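Local coordinates for protein high choriolytic enzyme 1 (Oryzias latipes, PDB 3VTG) that is an astacin-family zinc protease, its catalytic domain given here, that breaks down the inner layer of the egg envelope at hatching, at residues Val66-Thr69 against Gly70-Glu74. Residues are numbered along the deposited sequence; the frame is centred on the assembly and turned at random.
Sequences VSKT and GCYSE
The phenol ring of Y72 reaches back beside the turn that precedes it and meets T69 and K68. O of T69 lies 3.2 Å from both CD1 and CE1 of Y72, in the ring plane, facing that edge in a contact of aromatic C-H with oxygen. The phenol oxygen sits against aliphatic chain, with OH of Y72 3.7 Å from CB of K68 and equally far from CD of K68. Torsion sets this up: CG of Y72 stands between its own backbone N and carbonyl carbon (chi1 67°), which swings the ring back toward T69. Beyond CG the K68 chain is extended, crossing the tyrosine at a slant and carrying NZ to a salt bridge with E83. With an alanine in place of Y72, the T69 carbonyl would probably lose the C-H edge it faces, and CB and CD of K68 the phenol oxygen beside them. No hydrogen bond joins the two halves of the turn; instead strand 81-86 and N87 hold both, through hydrogen bonds of S85 OG with K68 N and G70 O, of N87 ND2 with K68 O, and backbone bonds of Y72 with S85 and G70 with N87. G70 turns the chain with a positive phi of 72°, where glycine is favoured. C71 next to it is disulfide-bonded to C91 and touches I96 and E100 of helix 94-105, which carries the HExxH zinc motif. The turn thus leads from strand 62-66 into the antiparallel edge strand 71-73 of the astacin five-stranded sheet, the strand bordering the active-site cleft, with the Y72 side chain about 7 Å from the zinc ion.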
ATOM      1  N   VAL A  66       0.458   6.605 -13.687  1.00  8.63           N
ATOM      2  CA  VAL A  66       1.386   7.474 -14.411  1.00  8.95           C
ATOM      3  C   VAL A  66       2.821   7.203 -13.972  1.00  9.22           C
ATOM      4  O   VAL A  66       3.056   6.744 -12.849  1.00  8.91           O
ATOM      5  CB  VAL A  66       1.052   8.973 -14.205  1.00  9.03           C
ATOM      6  CG1 VAL A  66      -0.230   9.352 -14.935  1.00  9.06           C
ATOM      7  CG2 VAL A  66       0.953   9.319 -12.724  1.00  9.15           C
ATOM      8  N   SER A  67       3.781   7.473 -14.852  1.00  9.68           N
ATOM      9  CA  SER A  67       5.186   7.333 -14.485  1.00 10.38           C
ATOM     10  C   SER A  67       5.742   8.671 -14.026  1.00 11.06           C
ATOM     11  O   SER A  67       6.296   9.430 -14.820  1.00 11.44           O
ATOM     12  CB  SER A  67       6.013   6.773 -15.640  1.00 10.38           C
ATOM     13  OG  SER A  67       7.363   6.601 -15.236  1.00 10.34           O
ATOM     14  N   LYS A  68       5.580   8.966 -12.742  1.00 11.70           N
ATOM     15  CA  LYS A  68       6.126  10.195 -12.177  1.00 12.49           C
ATOM     16  C   LYS A  68       7.274   9.873 -11.220  1.00 12.78           C
ATOM     17  O   LYS A  68       7.935   8.843 -11.383  1.00 12.97           O
ATOM     18  CB  LYS A  68       5.014  11.047 -11.552  1.00 12.98           C
ATOM     19  CG  LYS A  68       4.050  11.566 -12.610  1.00 13.58           C
ATOM     20  CD  LYS A  68       3.049  12.575 -12.083  1.00 14.29           C
ATOM     21  CE  LYS A  68       2.256  13.165 -13.236  1.00 14.89           C
ATOM     22  NZ  LYS A  68       1.207  14.120 -12.789  1.00 15.38           N
ATOM     23  N   THR A  69       7.527  10.747 -10.249  1.00 13.35           N
ATOM     24  CA  THR A  69       8.666  10.585  -9.346  1.00 13.70           C
ATOM     25  C   THR A  69       8.409   9.477  -8.327  1.00 13.30           C
ATOM     26  O   THR A  69       7.592   9.632  -7.416  1.00 13.53           O
ATOM     27  CB  THR A  69       9.013  11.905  -8.627  1.00 14.30           C
ATOM     28  OG1 THR A  69       9.093  12.966  -9.586  1.00 15.20           O
ATOM     29  CG2 THR A  69      10.346  11.786  -7.890  1.00 14.70           C
ATOM     30  N   GLY A  70       9.114   8.360  -8.495  1.00 12.72           N
ATOM     31  CA  GLY A  70       9.037   7.243  -7.563  1.00 12.12           C
ATOM     32  C   GLY A  70       7.742   6.453  -7.630  1.00 11.61           C
ATOM     33  O   GLY A  70       7.005   6.508  -8.621  1.00 11.36           O
ATOM     34  N   CYS A  71       7.485   5.704  -6.562  1.00 11.19           N
ATOM     35  CA  CYS A  71       6.301   4.861  -6.451  1.00 11.10           C
ATOM     36  C   CYS A  71       5.422   5.416  -5.337  1.00 10.99           C
ATOM     37  O   CYS A  71       5.839   5.459  -4.180  1.00 11.07           O
ATOM     38  CB  CYS A  71       6.693   3.409  -6.132  1.00 11.18           C
ATOM     39  SG  CYS A  71       8.336   2.856  -6.677  1.00 11.33           S
ATOM     40  N   TYR A  72       4.215   5.856  -5.685  1.00 11.00           N
ATOM     41  CA  TYR A  72       3.298   6.431  -4.697  1.00 10.98           C
ATOM     42  C   TYR A  72       1.836   6.330  -5.112  1.00 10.83           C
ATOM     43  O   TYR A  72       1.512   6.077  -6.273  1.00 10.52           O
ATOM     44  CB  TYR A  72       3.674   7.883  -4.345  1.00 11.33           C
ATOM     45  CG  TYR A  72       3.515   8.900  -5.456  1.00 11.68           C
ATOM     46  CD1 TYR A  72       4.630   9.404  -6.125  1.00 11.82           C
ATOM     47  CD2 TYR A  72       2.254   9.388  -5.817  1.00 11.90           C
ATOM     48  CE1 TYR A  72       4.496  10.347  -7.131  1.00 12.14           C
ATOM     49  CE2 TYR A  72       2.110  10.326  -6.826  1.00 12.13           C
ATOM     50  CZ  TYR A  72       3.233  10.802  -7.477  1.00 12.22           C
ATOM     51  OH  TYR A  72       3.091  11.737  -8.474  1.00 12.68           O
ATOM     52  N   SER A  73       0.956   6.527  -4.137  1.00 10.92           N
ATOM     53  CA  SER A  73      -0.475   6.561  -4.375  1.00 11.21           C
ATOM     54  C   SER A  73      -1.139   7.433  -3.330  1.00 11.73           C
ATOM     55  O   SER A  73      -0.626   7.600  -2.220  1.00 11.93           O
ATOM     56  CB  SER A  73      -1.070   5.151  -4.304  1.00 10.78           C
ATOM     57  OG  SER A  73      -2.485   5.192  -4.414  1.00 10.53           O
ATOM     58  N   GLU A  74      -2.290   7.986  -3.700  1.00 12.38           N
ATOM     59  CA  GLU A  74      -3.191   8.595  -2.735  1.00 12.86           C
ATOM     60  C   GLU A  74      -3.756   7.507  -1.818  1.00 12.47           C
ATOM     61  O   GLU A  74      -3.812   6.332  -2.199  1.00 11.95           O
ATOM     62  CB  GLU A  74      -4.330   9.318  -3.458  1.00 13.91           C
ATOM     63  CG  GLU A  74      -3.884  10.361  -4.478  1.00 15.21           C
ATOM     64  CD  GLU A  74      -3.326  11.632  -3.854  1.00 16.05           C
ATOM     65  OE1 GLU A  74      -3.491  11.843  -2.630  1.00 16.97           O
ATOM     66  OE2 GLU A  74      -2.723  12.436  -4.600  1.00 17.19           O
TER